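Local coordinates for protein MxaA (Stigmatella aurantiaca, PDB 4W4T) that ends the myxalamid polyketide–nonribosomal peptide assembly line with a terminal NADPH-binding reductase domain, which probably releases the product as a primary alcohol, at residues Gly331-Pro336 against Leu341-Ser346; Arg98-Leu103 against Ser107-Ala112; Ala40-Gly45 against Leu176-Arg181; Leu228-Ser233 against Val239-Pro244. All coordinates share one frame; numbering follows the deposited sequence.

Contact 1: residues Gly331-Pro336 against Leu341-Ser346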
loop_
_atom_site.group_PDB
_atom_site.type_symbol
_atom_site.label_atom_id
_atom_site.label_comp_id
_atom_site.label_asym_id
_atom_site.label_seq_id
_atom_site.Cartn_x
_atom_site.Cartn_y
_atom_site.Cartn_z
ATOM N N GLY A 331 20.078 -13.721 14.217
ATOM C CA GLY A 331 19.405 -15.004 14.179
ATOM C C GLY A 331 18.375 -15.079 13.070
ATOM O O GLY A 331 17.617 -14.139 12.858
ATOM N N LEU A 332 18.357 -16.198 12.355
ATOM C CA LEU A 332 17.387 -16.421 11.296
ATOM C C LEU A 332 16.968 -17.886 11.254
ATOM O O LEU A 332 17.753 -18.763 10.875
ATOM C CB LEU A 332 17.962 -15.998 9.935
ATOM C CG LEU A 332 18.207 -14.511 9.664
ATOM C CD1 LEU A 332 18.830 -14.345 8.283
ATOM C CD2 LEU A 332 16.914 -13.687 9.768
ATOM N N ARG A 333 15.733 -18.156 11.664
ATOM C CA ARG A 333 15.116 -19.447 11.385
ATOM C C ARG A 333 14.716 -19.457 9.925
ATOM O O ARG A 333 14.379 -18.411 9.367
ATOM C CB ARG A 333 13.887 -19.694 12.273
ATOM C CG ARG A 333 14.144 -19.607 13.755
ATOM C CD ARG A 333 12.923 -20.079 14.554
ATOM N NE ARG A 333 11.699 -19.446 14.075
ATOM C CZ ARG A 333 11.323 -18.213 14.393
ATOM N NH1 ARG A 333 12.071 -17.480 15.212
ATOM N NH2 ARG A 333 10.198 -17.714 13.894
ATOM N N VAL A 334 14.760 -20.614 9.285
ATOM C CA VAL A 334 14.322 -20.687 7.898
ATOM C C VAL A 334 12.979 -21.397 7.778
ATOM O O VAL A 334 12.758 -22.441 8.387
ATOM C CB VAL A 334 15.350 -21.400 7.013
ATOM C CG1 VAL A 334 14.871 -21.433 5.571
ATOM C CG2 VAL A 334 16.665 -20.678 7.086
ATOM N N LEU A 335 12.098 -20.821 6.976
ATOM C CA LEU A 335 10.791 -21.389 6.693
ATOM C C LEU A 335 10.507 -21.414 5.202
ATOM O O LEU A 335 10.950 -20.525 4.463
ATOM C CB LEU A 335 9.695 -20.578 7.379
ATOM C CG LEU A 335 9.562 -20.539 8.888
ATOM C CD1 LEU A 335 8.480 -19.521 9.207
ATOM C CD2 LEU A 335 9.192 -21.918 9.422
ATOM N N PRO A 336 9.735 -22.414 4.754
ATOM C CA PRO A 336 9.205 -22.394 3.390
ATOM C C PRO A 336 8.577 -21.029 3.093
ATOM O O PRO A 336 8.025 -20.417 4.018
ATOM C CB PRO A 336 8.148 -23.502 3.409
ATOM C CG PRO A 336 8.612 -24.443 4.459
ATOM C CD PRO A 336 9.298 -23.604 5.509
ATOM N N LEU A 341 5.719 -16.040 4.440
ATOM C CA LEU A 341 4.807 -14.972 4.031
ATOM C C LEU A 341 3.627 -14.874 5.005
ATOM O O LEU A 341 3.115 -13.782 5.289
ATOM C CB LEU A 341 4.309 -15.209 2.605
ATOM C CG LEU A 341 3.501 -14.084 1.945
ATOM C CD1 LEU A 341 4.338 -12.808 1.825
ATOM C CD2 LEU A 341 3.014 -14.522 0.566
ATOM N N SER A 342 3.205 -16.022 5.521
ATOM C CA SER A 342 2.091 -16.048 6.467
ATOM C C SER A 342 2.510 -15.433 7.801
ATOM O O SER A 342 1.726 -14.736 8.439
ATOM C CB SER A 342 1.588 -17.477 6.657
ATOM O OG SER A 342 0.754 -17.550 7.789
ATOM N N GLU A 343 3.751 -15.673 8.220
ATOM C CA GLU A 343 4.252 -15.033 9.433
ATOM C C GLU A 343 4.390 -13.526 9.249
ATOM O O GLU A 343 4.191 -12.758 10.191
ATOM C CB GLU A 343 5.589 -15.648 9.865
ATOM C CG GLU A 343 5.464 -17.124 10.172
ATOM C CD GLU A 343 6.404 -17.613 11.262
ATOM O OE1 GLU A 343 7.315 -16.857 11.682
ATOM O OE2 GLU A 343 6.229 -18.774 11.696
ATOM N N LEU A 344 4.729 -13.095 8.038
ATOM C CA LEU A 344 4.811 -11.672 7.758
ATOM C C LEU A 344 3.421 -11.045 7.931
ATOM O O LEU A 344 3.270 -10.009 8.572
ATOM C CB LEU A 344 5.346 -11.422 6.343
ATOM C CG LEU A 344 5.512 -9.972 5.874
ATOM C CD1 LEU A 344 6.445 -9.191 6.779
ATOM C CD2 LEU A 344 6.031 -9.935 4.437
ATOM N N GLY A 345 2.415 -11.703 7.366
ATOM C CA GLY A 345 1.047 -11.219 7.447
ATOM C C GLY A 345 0.589 -11.111 8.890
ATOM O O GLY A 345 -0.022 -10.120 9.290
ATOM N N SER A 346 0.914 -12.129 9.677
ATOM C CA SER A 346 0.572 -12.133 11.093
ATOM C C SER A 346 1.307 -11.015 11.844
ATOM O O SER A 346 0.728 -10.323 12.681
ATOM C CB SER A 346 0.889 -13.501 11.691
ATOM O OG SER A 346 0.905 -13.450 13.099
#

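Contact 2: residues Arg98-Leu103 against Ser107-Ala112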
loop_
_atom_site.group_PDB
_atom_site.type_symbol
_atom_site.label_atom_id
_atom_site.label_comp_id
_atom_site.label_asym_id
_atom_site.label_seq_id
_atom_site.Cartn_x
_atom_site.Cartn_y
_atom_site.Cartn_z
ATOM N N ARG A 98 19.882 19.967 -4.371
ATOM C CA ARG A 98 19.319 18.624 -4.392
ATOM C C ARG A 98 20.365 17.623 -4.875
ATOM O O ARG A 98 20.581 16.590 -4.253
ATOM C CB ARG A 98 18.073 18.564 -5.281
ATOM C CG ARG A 98 16.891 19.375 -4.770
ATOM C CD ARG A 98 15.600 18.966 -5.477
ATOM N NE ARG A 98 15.217 17.587 -5.160
ATOM C CZ ARG A 98 14.642 16.748 -6.018
ATOM N NH1 ARG A 98 14.379 17.140 -7.262
ATOM N NH2 ARG A 98 14.340 15.517 -5.637
ATOM N N ILE A 99 21.022 17.937 -5.982
ATOM C CA ILE A 99 22.041 17.050 -6.518
ATOM C C ILE A 99 23.171 16.860 -5.505
ATOM O O ILE A 99 23.574 15.725 -5.214
ATOM C CB ILE A 99 22.576 17.591 -7.830
ATOM C CG1 ILE A 99 21.448 17.595 -8.864
ATOM C CG2 ILE A 99 23.733 16.755 -8.319
ATOM C CD1 ILE A 99 21.728 18.476 -10.063
ATOM N N ARG A 100 23.653 17.959 -4.929
ATOM C CA ARG A 100 24.738 17.863 -3.950
ATOM C C ARG A 100 24.344 17.017 -2.738
ATOM O O ARG A 100 25.103 16.141 -2.312
ATOM C CB ARG A 100 25.178 19.245 -3.478
ATOM C CG ARG A 100 26.399 19.196 -2.566
ATOM C CD ARG A 100 26.724 20.556 -1.957
ATOM N NE ARG A 100 25.621 21.047 -1.141
ATOM C CZ ARG A 100 24.810 22.041 -1.492
ATOM N NH1 ARG A 100 24.990 22.682 -2.646
ATOM N NH2 ARG A 100 23.826 22.401 -0.677
ATOM N N LYS A 101 23.160 17.270 -2.189
ATOM C CA LYS A 101 22.715 16.545 -1.007
ATOM C C LYS A 101 22.581 15.049 -1.283
ATOM O O LYS A 101 22.934 14.212 -0.432
ATOM C CB LYS A 101 21.386 17.106 -0.492
ATOM C CG LYS A 101 21.518 18.450 0.234
ATOM C CD LYS A 101 20.189 18.912 0.828
ATOM C CE LYS A 101 20.307 20.300 1.455
ATOM N NZ LYS A 101 21.346 20.346 2.532
ATOM N N ASN A 102 22.067 14.709 -2.463
ATOM C CA ASN A 102 21.949 13.304 -2.844
ATOM C C ASN A 102 23.316 12.639 -2.822
ATOM O O ASN A 102 23.478 11.565 -2.246
ATOM C CB ASN A 102 21.315 13.153 -4.232
ATOM C CG ASN A 102 20.991 11.699 -4.573
ATOM O OD1 ASN A 102 20.412 10.988 -3.768
ATOM N ND2 ASN A 102 21.361 11.266 -5.776
ATOM N N LEU A 103 24.307 13.285 -3.429
ATOM C CA LEU A 103 25.636 12.694 -3.478
ATOM C C LEU A 103 26.252 12.631 -2.081
ATOM O O LEU A 103 26.947 11.665 -1.751
ATOM C CB LEU A 103 26.544 13.453 -4.447
ATOM C CG LEU A 103 26.535 12.874 -5.873
ATOM C CD1 LEU A 103 25.186 13.086 -6.553
ATOM C CD2 LEU A 103 27.667 13.422 -6.736
ATOM N N SER A 107 28.166 9.543 0.456
ATOM C CA SER A 107 29.579 9.876 0.616
ATOM C C SER A 107 30.310 10.017 -0.708
ATOM O O SER A 107 31.475 9.640 -0.817
ATOM C CB SER A 107 30.275 8.822 1.485
ATOM O OG SER A 107 29.659 8.767 2.753
ATOM N N LEU A 108 29.626 10.576 -1.707
ATOM C CA LEU A 108 30.214 10.779 -3.022
ATOM C C LEU A 108 30.597 12.230 -3.287
ATOM O O LEU A 108 31.277 12.516 -4.272
ATOM C CB LEU A 108 29.251 10.324 -4.114
ATOM C CG LEU A 108 28.938 8.830 -4.187
ATOM C CD1 LEU A 108 27.700 8.612 -5.044
ATOM C CD2 LEU A 108 30.130 8.072 -4.757
ATOM N N TRP A 109 30.163 13.140 -2.422
ATOM C CA TRP A 109 30.403 14.554 -2.682
ATOM C C TRP A 109 31.811 15.026 -2.338
ATOM O O TRP A 109 32.358 14.703 -1.280
ATOM C CB TRP A 109 29.405 15.430 -1.936
ATOM C CG TRP A 109 29.617 16.866 -2.279
ATOM C CD1 TRP A 109 30.191 17.824 -1.496
ATOM C CD2 TRP A 109 29.311 17.496 -3.528
ATOM N NE1 TRP A 109 30.242 19.020 -2.174
ATOM C CE2 TRP A 109 29.705 18.844 -3.423
ATOM C CE3 TRP A 109 28.727 17.053 -4.719
ATOM C CZ2 TRP A 109 29.535 19.751 -4.464
ATOM C CZ3 TRP A 109 28.563 17.953 -5.752
ATOM C CH2 TRP A 109 28.963 19.287 -5.618
ATOM N N ASN A 110 32.392 15.781 -3.272
ATOM C CA ASN A 110 33.549 16.638 -3.006
ATOM C C ASN A 110 33.386 17.926 -3.807
ATOM O O ASN A 110 32.912 17.902 -4.937
ATOM C CB ASN A 110 34.863 15.949 -3.350
ATOM C CG ASN A 110 34.979 15.613 -4.818
ATOM O OD1 ASN A 110 35.383 16.457 -5.618
ATOM N ND2 ASN A 110 34.626 14.380 -5.185
ATOM N N GLU A 111 33.816 19.048 -3.242
ATOM C CA GLU A 111 33.468 20.344 -3.828
ATOM C C GLU A 111 34.099 20.589 -5.201
ATOM O O GLU A 111 33.659 21.477 -5.931
ATOM C CB GLU A 111 33.828 21.473 -2.864
ATOM C CG GLU A 111 32.674 21.850 -1.951
ATOM C CD GLU A 111 31.526 22.523 -2.699
ATOM O OE1 GLU A 111 31.784 23.180 -3.731
ATOM O OE2 GLU A 111 30.357 22.380 -2.264
ATOM N N ALA A 112 35.091 19.786 -5.577
ATOM C CA ALA A 112 35.647 19.891 -6.921
ATOM C C ALA A 112 34.667 19.392 -7.992
ATOM O O ALA A 112 34.923 19.536 -9.193
ATOM C CB ALA A 112 36.962 19.133 -7.015
#

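Contact 3: residues Ala40-Gly45 against Leu176-Arg181. With ACT (acetate ion), chain C.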
loop_
_atom_site.group_PDB
_atom_site.type_symbol
_atom_site.label_atom_id
_atom_site.label_comp_id
_atom_site.label_asym_id
_atom_site.label_seq_id
_atom_site.Cartn_x
_atom_site.Cartn_y
_atom_site.Cartn_z
ATOM N N ALA A 40 6.718 9.480 -35.787
ATOM C CA ALA A 40 7.456 9.477 -37.048
ATOM C C ALA A 40 8.530 10.551 -37.122
ATOM O O ALA A 40 9.567 10.347 -37.760
ATOM C CB ALA A 40 6.484 9.632 -38.218
ATOM N N GLU A 41 8.296 11.685 -36.472
ATOM C CA GLU A 41 9.225 12.803 -36.588
ATOM C C GLU A 41 10.470 12.602 -35.730
ATOM O O GLU A 41 11.478 13.277 -35.934
ATOM C CB GLU A 41 8.551 14.125 -36.217
ATOM C CG GLU A 41 8.223 14.304 -34.743
ATOM C CD GLU A 41 6.833 13.815 -34.373
ATOM O OE1 GLU A 41 6.253 13.018 -35.145
ATOM O OE2 GLU A 41 6.320 14.226 -33.302
ATOM N N ILE A 42 10.414 11.674 -34.778
ATOM C CA ILE A 42 11.603 11.373 -33.994
ATOM C C ILE A 42 12.492 10.464 -34.832
ATOM O O ILE A 42 12.425 9.231 -34.753
ATOM C CB ILE A 42 11.252 10.740 -32.642
ATOM C CG1 ILE A 42 10.345 11.697 -31.859
ATOM C CG2 ILE A 42 12.526 10.397 -31.856
ATOM C CD1 ILE A 42 9.825 11.140 -30.557
ATOM N N ALA A 43 13.307 11.107 -35.665
ATOM C CA ALA A 43 14.164 10.428 -36.626
ATOM C C ALA A 43 15.344 11.340 -36.942
ATOM O O ALA A 43 15.369 12.481 -36.509
ATOM C CB ALA A 43 13.387 10.080 -37.882
ATOM N N LEU A 44 16.327 10.838 -37.678
ATOM C CA LEU A 44 17.529 11.620 -37.925
ATOM C C LEU A 44 17.173 12.877 -38.726
ATOM O O LEU A 44 17.663 13.965 -38.430
ATOM C CB LEU A 44 18.592 10.785 -38.657
ATOM C CG LEU A 44 19.129 9.540 -37.932
ATOM C CD1 LEU A 44 20.369 8.977 -38.606
ATOM C CD2 LEU A 44 19.414 9.841 -36.472
ATOM N N GLY A 45 16.293 12.719 -39.711
ATOM C CA GLY A 45 15.885 13.830 -40.555
ATOM C C GLY A 45 17.086 14.593 -41.080
ATOM O O GLY A 45 17.997 13.995 -41.651
ATOM N N LEU A 176 14.851 14.919 -27.945
ATOM C CA LEU A 176 16.016 15.775 -27.744
ATOM C C LEU A 176 17.235 15.217 -28.477
ATOM O O LEU A 176 18.023 15.960 -29.074
ATOM C CB LEU A 176 16.302 15.925 -26.248
ATOM C CG LEU A 176 17.528 16.750 -25.860
ATOM C CD1 LEU A 176 17.309 18.226 -26.187
ATOM C CD2 LEU A 176 17.878 16.563 -24.394
ATOM N N ALA A 177 17.383 13.897 -28.445
ATOM C CA ALA A 177 18.525 13.234 -29.068
ATOM C C ALA A 177 18.496 13.361 -30.592
ATOM O O ALA A 177 19.509 13.155 -31.254
ATOM C CB ALA A 177 18.563 11.761 -28.664
ATOM N N THR A 178 17.334 13.706 -31.152
ATOM C CA THR A 178 17.221 13.854 -32.594
ATOM C C THR A 178 16.903 15.292 -33.011
ATOM O O THR A 178 16.649 15.545 -34.181
ATOM C CB THR A 178 16.137 12.924 -33.185
ATOM O OG1 THR A 178 14.888 13.155 -32.514
ATOM C CG2 THR A 178 16.542 11.458 -33.039
ATOM N N ARG A 179 16.916 16.221 -32.058
ATOM C CA ARG A 179 16.582 17.620 -32.339
ATOM C C ARG A 179 17.851 18.433 -32.592
ATOM O O ARG A 179 18.758 18.440 -31.762
ATOM C CB ARG A 179 15.794 18.233 -31.180
ATOM C CG ARG A 179 15.352 19.701 -31.398
ATOM C CD ARG A 179 14.257 19.808 -32.450
ATOM N NE ARG A 179 13.114 18.945 -32.141
ATOM C CZ ARG A 179 12.037 19.305 -31.440
ATOM N NH1 ARG A 179 11.910 20.526 -30.927
ATOM N NH2 ARG A 179 11.084 18.410 -31.229
ATOM N N THR A 180 17.875 19.143 -33.717
ATOM C CA THR A 180 18.982 20.025 -34.061
ATOM C C THR A 180 20.186 19.226 -34.533
ATOM O O THR A 180 20.582 19.301 -35.696
ATOM C CB THR A 180 19.398 20.901 -32.865
ATOM O OG1 THR A 180 18.265 21.643 -32.396
ATOM C CG2 THR A 180 20.499 21.869 -33.270
ATOM N N ARG A 181 20.763 18.456 -33.619
ATOM C CA ARG A 181 21.918 17.621 -33.934
ATOM C C ARG A 181 21.887 16.322 -33.136
ATOM O O ARG A 181 21.426 16.290 -31.996
ATOM C CB ARG A 181 23.217 18.371 -33.673
ATOM C CG ARG A 181 23.422 18.858 -32.249
ATOM C CD ARG A 181 24.712 19.672 -32.217
ATOM N NE ARG A 181 25.121 20.115 -30.897
ATOM C CZ ARG A 181 25.920 19.415 -30.102
ATOM N NH1 ARG A 181 26.361 18.231 -30.503
ATOM N NH2 ARG A 181 26.277 19.894 -28.921
HETATM C C ACT C . 8.226 20.385 -29.688
HETATM O O ACT C . 7.198 20.759 -29.028
HETATM O OXT ACT C . 9.200 21.174 -29.931
HETATM C CH3 ACT C . 8.290 18.980 -30.220
HETATM O O HOH W 1 13.432 15.127 -35.012
HETATM O O HOH W 2 15.515 15.297 -36.656
#

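Contact 4: residues Leu228-Ser233 against Val239-Pro244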
loop_
_atom_site.group_PDB
_atom_site.type_symbol
_atom_site.label_atom_id
_atom_site.label_comp_id
_atom_site.label_asym_id
_atom_site.label_seq_id
_atom_site.Cartn_x
_atom_site.Cartn_y
_atom_site.Cartn_z
ATOM N N LEU A 228 10.746 1.810 -27.537
ATOM C CA LEU A 228 10.900 3.127 -28.159
ATOM C C LEU A 228 12.355 3.382 -28.503
ATOM O O LEU A 228 12.669 3.866 -29.592
ATOM C CB LEU A 228 10.383 4.232 -27.246
ATOM C CG LEU A 228 8.866 4.290 -27.062
ATOM C CD1 LEU A 228 8.504 5.422 -26.114
ATOM C CD2 LEU A 228 8.166 4.477 -28.402
ATOM N N VAL A 229 13.238 3.029 -27.570
ATOM C CA VAL A 229 14.664 3.256 -27.748
ATOM C C VAL A 229 15.200 2.368 -28.875
ATOM O O VAL A 229 16.006 2.809 -29.707
ATOM C CB VAL A 229 15.432 3.001 -26.433
ATOM C CG1 VAL A 229 16.932 3.029 -26.673
ATOM C CG2 VAL A 229 15.060 4.050 -25.402
ATOM N N ARG A 230 14.731 1.127 -28.932
ATOM C CA ARG A 230 15.139 0.241 -30.022
ATOM C C ARG A 230 14.706 0.766 -31.399
ATOM O O ARG A 230 15.479 0.714 -32.362
ATOM C CB ARG A 230 14.609 -1.172 -29.778
ATOM C CG ARG A 230 15.335 -1.848 -28.612
ATOM C CD ARG A 230 15.064 -3.339 -28.478
ATOM N NE ARG A 230 15.748 -3.829 -27.274
ATOM C CZ ARG A 230 17.031 -4.174 -27.241
ATOM N NH1 ARG A 230 17.760 -4.112 -28.354
ATOM N NH2 ARG A 230 17.592 -4.578 -26.108
ATOM N N GLU A 231 13.489 1.286 -31.504
ATOM C CA GLU A 231 13.058 1.852 -32.783
ATOM C C GLU A 231 13.913 3.053 -33.183
ATOM O O GLU A 231 14.201 3.243 -34.361
ATOM C CB GLU A 231 11.579 2.255 -32.740
ATOM C CG GLU A 231 11.073 2.997 -33.999
ATOM C CD GLU A 231 11.183 2.185 -35.301
ATOM O OE1 GLU A 231 11.373 0.954 -35.242
ATOM O OE2 GLU A 231 11.084 2.791 -36.395
ATOM N N ALA A 232 14.299 3.870 -32.209
ATOM C CA ALA A 232 15.179 5.002 -32.478
ATOM C C ALA A 232 16.506 4.497 -33.025
ATOM O O ALA A 232 17.048 5.057 -33.974
ATOM C CB ALA A 232 15.402 5.833 -31.226
ATOM N N SER A 233 17.018 3.438 -32.410
ATOM C CA SER A 233 18.255 2.803 -32.837
ATOM C C SER A 233 18.095 2.316 -34.271
ATOM O O SER A 233 18.983 2.521 -35.106
ATOM C CB SER A 233 18.613 1.633 -31.901
ATOM O OG SER A 233 19.847 1.030 -32.243
ATOM N N VAL A 239 22.769 4.249 -29.921
ATOM C CA VAL A 239 22.198 3.928 -28.622
ATOM C C VAL A 239 22.963 2.783 -27.982
ATOM O O VAL A 239 23.360 1.857 -28.669
ATOM C CB VAL A 239 20.716 3.512 -28.746
ATOM C CG1 VAL A 239 20.202 2.985 -27.442
ATOM C CG2 VAL A 239 19.847 4.685 -29.231
ATOM N N THR A 240 23.166 2.857 -26.672
ATOM C CA THR A 240 23.551 1.677 -25.899
ATOM C C THR A 240 22.404 1.380 -24.936
ATOM O O THR A 240 21.788 2.297 -24.369
ATOM C CB THR A 240 24.884 1.877 -25.138
ATOM O OG1 THR A 240 24.685 2.715 -23.992
ATOM C CG2 THR A 240 25.910 2.519 -26.028
ATOM N N ILE A 241 22.082 0.099 -24.784
ATOM C CA ILE A 241 21.022 -0.294 -23.858
ATOM C C ILE A 241 21.597 -1.109 -22.721
ATOM O O ILE A 241 22.120 -2.193 -22.932
ATOM C CB ILE A 241 19.923 -1.094 -24.572
ATOM C CG1 ILE A 241 19.292 -0.209 -25.664
ATOM C CG2 ILE A 241 18.880 -1.601 -23.564
ATOM C CD1 ILE A 241 18.244 -0.925 -26.510
ATOM N N LEU A 242 21.510 -0.553 -21.518
ATOM C CA LEU A 242 22.098 -1.139 -20.322
ATOM C C LEU A 242 20.991 -1.603 -19.389
ATOM O O LEU A 242 20.163 -0.799 -18.979
ATOM C CB LEU A 242 22.996 -0.114 -19.628
ATOM C CG LEU A 242 23.910 0.500 -20.689
ATOM C CD1 LEU A 242 24.155 1.980 -20.490
ATOM C CD2 LEU A 242 25.196 -0.281 -20.738
ATOM N N ARG A 243 20.985 -2.896 -19.055
ATOM C CA ARG A 243 19.954 -3.464 -18.191
ATOM C C ARG A 243 20.559 -3.923 -16.870
ATOM O O ARG A 243 21.106 -5.020 -16.788
ATOM C CB ARG A 243 19.277 -4.666 -18.863
ATOM C CG ARG A 243 18.589 -4.408 -20.189
ATOM C CD ARG A 243 18.107 -5.756 -20.768
ATOM N NE ARG A 243 17.240 -5.620 -21.935
ATOM C CZ ARG A 243 17.006 -6.593 -22.809
ATOM N NH1 ARG A 243 17.597 -7.779 -22.672
ATOM N NH2 ARG A 243 16.181 -6.382 -23.826
ATOM N N PRO A 244 20.476 -3.084 -15.832
ATOM C CA PRO A 244 20.960 -3.490 -14.513
ATOM C C PRO A 244 20.074 -4.566 -13.904
ATOM O O PRO A 244 18.890 -4.576 -14.192
ATOM C CB PRO A 244 20.879 -2.198 -13.694
ATOM C CG PRO A 244 20.812 -1.092 -14.723
ATOM C CD PRO A 244 20.025 -1.684 -15.845
HETATM O O HOH W 3 22.135 2.355 -32.143
#

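Contact 1: residues Gly331-Pro336 against Leu341-Ser346
A strand-to-helix turn at the edge of a small two-stranded parallel sheet brings Arg333 and Leu335 of the strand against Glu343 of helix 337-348. Pro336, at the N-cap position, leads straight from one element into the other, so the helix starts at once and Glu343 comes back beside the strand. With the usual alternation of a strand, the CB atoms of Arg333 and Leu335 both point toward the helix, while Val334 between them turns to helix 318-328. The Leu335 side chain meets Glu343 at about a right angle: its CD1 methyl lies 3.4 Å from Glu343 OE2 and 3.5 Å from Glu343 CD, which makes it an apolar rest for the carboxylate. The bend at the second torsion of Glu343 (chi2 -148°) sets the carboxylate between Leu335 and Arg333, with OE1 the oxygen nearer the guanidinium. Only a long salt bridge results, with Arg333 NH2 standing 3.7 Å from Glu343 OE1. An alanine in place of Glu343 would probably leave the guanidinium without this opposite charge and uncover the CD1 methyl of Leu335. Strand 274-277, the partner of 333-336 in the sheet, adds Val274, whose side chain touches Arg333, Leu335 and Glu343 alike. Toward the end of 341-346, Ser161 OG of the second subunit is hydrogen-bonded to Gly345 O. The contact lies at the surface, away from the NADPH site. Glu343 OE1 approaches the Arg333 guanidinium at its edge and in its plane, but the carboxylate itself is turned 43° from that plane.

Contact 2: residues Arg98-Leu103 against Ser107-Ala112
The indole ring of Trp109 carries the side chain of Arg100 on one face, while Leu103 and Glu111 stand at its edges. Arg100 CG sits over the centre of the ring system, 3.4 Å from Trp109 CE2, and forms a CH-pi contact with the six-membered ring, 15° off its normal. With CG anti to the backbone N (chi1 -174°), the aliphatic part of Arg100 runs across the indole, and CD follows at 3.7 Å from Trp109 CE2. The chain then bends at its third torsion, and the guanidinium ends steeply inclined to the ring, at 76°, rather than stacked on it; its NH1 turns back to Asn97 OD1 of the same helix. At the ring edge, Leu103 CB comes to 4.2 Å from Trp109 CE3. The carboxylate of Glu111 lies near the indole plane, where Trp109 NE1 makes a weak hydrogen bond of 3.4 Å to Glu111 OE2. The backbone between Leu103 and Leu108 forms a Schellman motif that ends helix 92-105, with Ser107 as its C-prime residue at positive phi. Its long bond runs from Leu108 N to Leu103 O at 2.9 Å, and Ser107 N turns to Glu104 O. The reversal sets Leu108 CB 4.1 Å from Leu103 CG, the two leucines crossing at about a right angle. Helix 66-78 of the Rossmann domain lies beyond, touching Leu103 with Ala69 and Leu108 with Phe70. Arg98, one turn before Asn102, is an NADPH-binding residue of this protein; in this cofactor-free chain its NH1 is hydrogen-bonded to Arg88 O.

Contact 3: residues Ala40-Gly45 against Leu176-Arg181
Ile42 and Ala43 are the residues of 40-45 that meet Thr178, at the end of helix 159-177. Before them, Glu41 takes part only through a water, which lies 2.8 Å from Glu41 O and makes a weak link to Thr178 O. Next comes Ile42, the centre of an inverse gamma turn closed by a weak bond from Ala43 N to Glu41 O. Its CG2 methyl lies 3.7 Å from Thr178 OG1, and the two side chains cross at about a right angle. The Ile42 side chain also touches Arg171, Leu174 and Arg175 of helix 159-177. At Ala43 the carbonyl does the touching, with Ala43 O 3.4 Å from Thr178 CB. A second water lies 2.8 Å from Ala43 O and 2.7 Å from Thr178 O, both shorter than the first water's approach to Thr178 O. Thr178 turns its hydroxyl between the backbone N and the carbonyl carbon (chi1 55°), which points OG1 back to the helix, where it is hydrogen-bonded to Leu174 O. Arg179, with its chain bent at the second and third torsions, reaches out to an acetate, probably from the crystallisation liquor, and NH1 grips OXT of the acetate at 3.0 Å in a nearly straight bond (162°). A leucine in place of Arg179 would probably leave the acetate without its NH1 donor and its positive charge. Further along the loop, Thr180 and Leu48 add a backbone bond. Between 40-45 and 176-181 themselves no direct hydrogen bond forms; the contact rests on van der Waals touch and on waters lying between carbonyl oxygens that cannot bond to each other.

Contact 4: residues Leu228-Ser233 against Val239-Pro244
Val229 and Val239 meet through their CG1 methyls, only 3.4 Å apart, which is tighter than usual van der Waals contact. In both residues CG1 stands anti to the backbone N (chi1 171°), which turns each CG1 toward the other. Val229 CG1 also reaches Ile241 CG1 at 4.1 Å, the two side chains meeting tip to tip. Ile241 lays its CD1 against Arg230. That methyl lies over the centre of one face of the guanidinium, 3.5 Å from Arg230 CZ; the side chains of Arg230 and Ile241 cross at about a right angle, Arg230 being extended from CG to NE. The helix and strand belong to a beta-alpha-beta crossover of the Rossmann fold: strand 185-188, helix 217-234, then strand 239-248 parallel to the first in the sheet. Segments 228-233 and 239-244 run nearly antiparallel, at 152°, with axes 9.1 Å apart. Tyr218 and Lys222, NADPH-binding residues of this protein although no cofactor occupies this chain, lie earlier on the same helix. Arg243, also extended from CG to NE, brings its NH2 to 3.2 Å from Arg230 NH2, a close approach of two donors rather than a hydrogen bond, with the guanidinium planes 68° apart. Glu226 OE2 makes salt bridges with Arg243 NH2 and Arg230 NE, so a shared carboxylate probably balances the two charges; Arg230 NH2 further bonds to Thr307 OG1. At the end of the helix segment, Ser233 CB packs 4.2 Å from Val239 CB, and a water 2.6 Å from Ser233 OG accepts a bond from Val239 N.

How the contacts relate
Contacts 2 and 4 both lie near residues of the NADPH site, which is empty in this chain: contact 2 holds Arg98, with Leu108 about 7 Å from Phe66 between side chains, and contact 4 places the Arg243 side chain about 8 Å from that of Lys222. Their centres are 29 Å apart. Contact 3 is the close neighbour of contact 4, with nearest atoms about 5 Å apart, and helix 159-177, whose end holds the start of 176-181, also packs against 228-233 through Leu174. Contact 1 stands off from the rest: its nearest atoms are about 23 Å from contact 4 and about 26 Å from contact 2, and it lies across the chain's centre from contacts 3 and 4.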